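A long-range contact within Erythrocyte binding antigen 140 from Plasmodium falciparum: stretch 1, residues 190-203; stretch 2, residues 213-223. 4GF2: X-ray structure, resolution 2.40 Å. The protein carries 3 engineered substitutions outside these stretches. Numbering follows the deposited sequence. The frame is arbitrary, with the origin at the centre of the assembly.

Stretch 1, residues 190-203: EKKRLFLNIKDKCV
Stretch 2 (213-223) GGCRLPCSSYT

The helical segments 190-202, from a helix that begins earlier, and 213-223, from one that continues later, pack nearly antiparallel, their N-to-C directions at 167° and their axes 8.3 Å apart at closest approach. Three CA pairs mark the register: Leu 194 CA to Tyr 222 CA (5.8 Å), Ile 198 CA to Pro 218 CA (5.4 Å) and Cys 202 CA to Cys 215 CA (4.9 Å). Lys 191 (chi1 t, chi2 t, chi3 138°, chi4 p) is long enough to bring NZ 2.9 Å from Tyr 222 OH, to which it donates a hydrogen bond. Tyr 222 (t, 87°) fills a hole formed by Lys 191, Leu 194, Phe 195 and Ile 198. Leu 194 (m, t), buried and apolar, suits the ring edge, its CB 3.8 Å from Tyr 222 CD1; one water donates to Leu 194 O and Pro 218 O. Phe 195 (t, 81°) turns its edge to the Tyr 222 face, planes at 66°, Phe 195 CD1 3.8 Å from Tyr 222 CE1. Ile 198 (m, t), also buried and apolar, extends CD1 to 3.6 Å from Tyr 222 CB. Proline, lacking an amide hydrogen, suits the kink at 218. Lys 201 (m, m, t, p) lays CB 3.3 Å from Gly 214 O, but its end leads away. Cys 202 (m) and Cys 215 (t) close the contact covalently, SG to SG 2.0 Å, chi3 99°. Val 203 leaves the helix at phi/psi 59/-110.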

# COMPACT_ATOMS: atom_id res chain seq x y z
N GLU A 190 -16.48 -8.97 -14.74
CA GLU A 190 -15.36 -9.27 -13.87
C GLU A 190 -15.40 -8.36 -12.63
O GLU A 190 -14.98 -8.75 -11.54
CB GLU A 190 -14.04 -9.12 -14.64
CG GLU A 190 -12.78 -9.36 -13.82
CD GLU A 190 -12.67 -10.78 -13.29
OE1 GLU A 190 -13.55 -11.61 -13.61
OE2 GLU A 190 -11.70 -11.06 -12.56
N LYS A 191 -15.94 -7.16 -12.81
CA LYS A 191 -16.07 -6.20 -11.72
C LYS A 191 -17.02 -6.72 -10.65
O LYS A 191 -16.69 -6.73 -9.47
CB LYS A 191 -16.55 -4.86 -12.27
CG LYS A 191 -16.75 -3.78 -11.22
CD LYS A 191 -16.63 -2.39 -11.84
CE LYS A 191 -17.69 -1.43 -11.31
NZ LYS A 191 -17.56 -1.22 -9.85
N LYS A 192 -18.20 -7.17 -11.07
CA LYS A 192 -19.16 -7.78 -10.16
C LYS A 192 -18.52 -8.93 -9.39
O LYS A 192 -18.55 -8.96 -8.16
CB LYS A 192 -20.38 -8.31 -10.91
CG LYS A 192 -21.34 -7.24 -11.41
CD LYS A 192 -22.54 -7.89 -12.08
CE LYS A 192 -23.44 -6.85 -12.75
NZ LYS A 192 -24.62 -7.48 -13.42
N ARG A 193 -17.95 -9.87 -10.14
CA ARG A 193 -17.39 -11.07 -9.54
C ARG A 193 -16.34 -10.73 -8.48
O ARG A 193 -16.39 -11.23 -7.37
CB ARG A 193 -16.76 -11.96 -10.62
CG ARG A 193 -16.36 -13.34 -10.12
CD ARG A 193 -15.58 -14.09 -11.19
NE ARG A 193 -14.24 -13.54 -11.39
CZ ARG A 193 -13.20 -13.79 -10.60
NH1 ARG A 193 -13.33 -14.58 -9.54
NH2 ARG A 193 -12.02 -13.24 -10.86
N LEU A 194 -15.41 -9.85 -8.83
CA LEU A 194 -14.35 -9.49 -7.90
C LEU A 194 -14.92 -8.79 -6.66
O LEU A 194 -14.39 -8.94 -5.56
CB LEU A 194 -13.31 -8.59 -8.58
CG LEU A 194 -12.39 -9.28 -9.59
CD1 LEU A 194 -11.53 -8.26 -10.30
CD2 LEU A 194 -11.52 -10.34 -8.92
N PHE A 195 -16.01 -8.05 -6.83
CA PHE A 195 -16.59 -7.33 -5.70
C PHE A 195 -17.40 -8.26 -4.80
O PHE A 195 -17.45 -8.06 -3.59
CB PHE A 195 -17.45 -6.16 -6.17
CG PHE A 195 -17.64 -5.11 -5.12
CD1 PHE A 195 -16.66 -4.16 -4.90
CD2 PHE A 195 -18.79 -5.08 -4.35
CE1 PHE A 195 -16.82 -3.19 -3.93
CE2 PHE A 195 -18.96 -4.11 -3.38
CZ PHE A 195 -17.97 -3.16 -3.17
N LEU A 196 -18.03 -9.27 -5.39
CA LEU A 196 -18.77 -10.25 -4.61
C LEU A 196 -17.81 -11.01 -3.71
O LEU A 196 -18.14 -11.32 -2.56
CB LEU A 196 -19.54 -11.22 -5.51
CG LEU A 196 -20.76 -10.64 -6.23
CD1 LEU A 196 -21.45 -11.72 -7.06
CD2 LEU A 196 -21.75 -10.02 -5.25
N ASN A 197 -16.63 -11.33 -4.22
CA ASN A 197 -15.60 -11.93 -3.39
C ASN A 197 -15.28 -11.03 -2.20
O ASN A 197 -15.11 -11.51 -1.08
CB ASN A 197 -14.34 -12.20 -4.21
CG ASN A 197 -14.49 -13.38 -5.14
OD1 ASN A 197 -15.23 -14.32 -4.85
ND2 ASN A 197 -13.79 -13.34 -6.27
N ILE A 198 -15.20 -9.73 -2.45
CA ILE A 198 -14.94 -8.77 -1.37
C ILE A 198 -16.02 -8.85 -0.30
O ILE A 198 -15.70 -8.86 0.89
CB ILE A 198 -14.85 -7.33 -1.90
CG1 ILE A 198 -13.54 -7.13 -2.67
CG2 ILE A 198 -14.94 -6.34 -0.76
CD1 ILE A 198 -13.44 -5.78 -3.35
N LYS A 199 -17.28 -8.89 -0.71
CA LYS A 199 -18.38 -9.00 0.24
C LYS A 199 -18.27 -10.29 1.04
O LYS A 199 -18.35 -10.28 2.27
CB LYS A 199 -19.73 -8.97 -0.48
CG LYS A 199 -20.05 -7.66 -1.18
CD LYS A 199 -21.53 -7.31 -1.05
CE LYS A 199 -21.93 -6.22 -2.04
NZ LYS A 199 -23.27 -5.64 -1.73
N ASP A 200 -18.10 -11.39 0.33
CA ASP A 200 -18.01 -12.71 0.94
C ASP A 200 -16.97 -12.75 2.06
O ASP A 200 -17.25 -13.24 3.16
CB ASP A 200 -17.66 -13.75 -0.12
CG ASP A 200 -17.64 -15.16 0.43
OD1 ASP A 200 -18.62 -15.56 1.08
OD2 ASP A 200 -16.62 -15.86 0.22
N LYS A 201 -15.78 -12.24 1.78
CA LYS A 201 -14.66 -12.35 2.71
C LYS A 201 -14.60 -11.21 3.72
O LYS A 201 -14.08 -11.38 4.83
CB LYS A 201 -13.34 -12.43 1.94
CG LYS A 201 -13.28 -13.57 0.93
CD LYS A 201 -13.79 -14.87 1.54
CE LYS A 201 -13.63 -16.04 0.58
NZ LYS A 201 -12.23 -16.50 0.48
N CYS A 202 -15.11 -10.05 3.34
CA CYS A 202 -15.04 -8.87 4.20
C CYS A 202 -16.33 -8.70 4.99
O CYS A 202 -16.35 -8.01 6.01
CB CYS A 202 -14.75 -7.62 3.37
SG CYS A 202 -13.29 -7.76 2.31
N VAL A 203 -17.40 -9.33 4.52
CA VAL A 203 -18.69 -9.25 5.18
C VAL A 203 -19.13 -7.79 5.24
O VAL A 203 -19.46 -7.20 4.21
CB VAL A 203 -18.64 -9.87 6.59
CG1 VAL A 203 -20.03 -9.99 7.18
CG2 VAL A 203 -17.97 -11.23 6.53
N GLY A 213 -5.56 -10.81 5.85
CA GLY A 213 -5.40 -11.31 4.49
C GLY A 213 -6.65 -11.84 3.82
O GLY A 213 -6.83 -11.68 2.62
N GLY A 214 -7.52 -12.50 4.59
CA GLY A 214 -8.74 -13.06 4.03
C GLY A 214 -9.51 -12.03 3.22
O GLY A 214 -10.03 -12.34 2.15
N CYS A 215 -9.57 -10.81 3.73
CA CYS A 215 -10.31 -9.73 3.09
C CYS A 215 -9.40 -8.86 2.23
O CYS A 215 -9.79 -8.40 1.16
CB CYS A 215 -10.99 -8.87 4.16
SG CYS A 215 -11.76 -7.35 3.58
N ARG A 216 -8.16 -8.65 2.68
CA ARG A 216 -7.24 -7.76 1.99
C ARG A 216 -6.84 -8.27 0.61
O ARG A 216 -6.48 -7.49 -0.27
CB ARG A 216 -6.00 -7.51 2.84
CG ARG A 216 -6.30 -6.80 4.16
CD ARG A 216 -5.05 -6.53 4.97
NE ARG A 216 -4.24 -5.47 4.38
CZ ARG A 216 -4.51 -4.17 4.49
NH1 ARG A 216 -5.58 -3.76 5.15
NH2 ARG A 216 -3.71 -3.28 3.92
N LEU A 217 -6.92 -9.59 0.41
CA LEU A 217 -6.55 -10.17 -0.88
C LEU A 217 -7.58 -9.85 -1.98
O LEU A 217 -7.22 -9.32 -3.03
CB LEU A 217 -6.33 -11.67 -0.76
CG LEU A 217 -5.12 -12.10 0.07
CD1 LEU A 217 -4.94 -13.61 0.00
CD2 LEU A 217 -3.84 -11.39 -0.38
N PRO A 218 -8.86 -10.19 -1.74
CA PRO A 218 -9.84 -9.79 -2.76
C PRO A 218 -9.89 -8.28 -2.96
O PRO A 218 -10.08 -7.81 -4.08
CB PRO A 218 -11.17 -10.34 -2.22
CG PRO A 218 -10.92 -10.65 -0.78
CD PRO A 218 -9.46 -10.98 -0.67
N CYS A 219 -9.72 -7.51 -1.89
CA CYS A 219 -9.67 -6.06 -2.00
C CYS A 219 -8.52 -5.65 -2.92
O CYS A 219 -8.68 -4.78 -3.78
CB CYS A 219 -9.49 -5.40 -0.63
SG CYS A 219 -10.93 -5.51 0.44
N SER A 220 -7.38 -6.28 -2.72
CA SER A 220 -6.18 -5.98 -3.49
C SER A 220 -6.36 -6.40 -4.95
O SER A 220 -5.96 -5.67 -5.86
CB SER A 220 -4.98 -6.70 -2.89
OG SER A 220 -3.85 -6.58 -3.73
N SER A 221 -6.94 -7.57 -5.16
CA SER A 221 -7.20 -8.05 -6.51
C SER A 221 -8.11 -7.08 -7.24
O SER A 221 -7.88 -6.75 -8.40
CB SER A 221 -7.84 -9.44 -6.47
OG SER A 221 -6.95 -10.40 -5.94
N TYR A 222 -9.15 -6.61 -6.55
CA TYR A 222 -10.10 -5.68 -7.13
C TYR A 222 -9.43 -4.38 -7.53
O TYR A 222 -9.69 -3.83 -8.61
CB TYR A 222 -11.24 -5.41 -6.15
CG TYR A 222 -12.31 -4.49 -6.70
CD1 TYR A 222 -13.38 -5.00 -7.43
CD2 TYR A 222 -12.26 -3.12 -6.48
CE1 TYR A 222 -14.36 -4.16 -7.93
CE2 TYR A 222 -13.23 -2.28 -6.98
CZ TYR A 222 -14.28 -2.81 -7.70
OH TYR A 222 -15.25 -1.97 -8.19
N THR A 223 -8.56 -3.87 -6.67
CA THR A 223 -7.84 -2.64 -6.95
C THR A 223 -7.02 -2.74 -8.22
O THR A 223 -7.15 -1.90 -9.11
CB THR A 223 -6.92 -2.26 -5.79
OG1 THR A 223 -7.70 -1.86 -4.66
CG2 THR A 223 -5.99 -1.11 -6.17
O HOH W 1 -11.61 -9.22 -5.65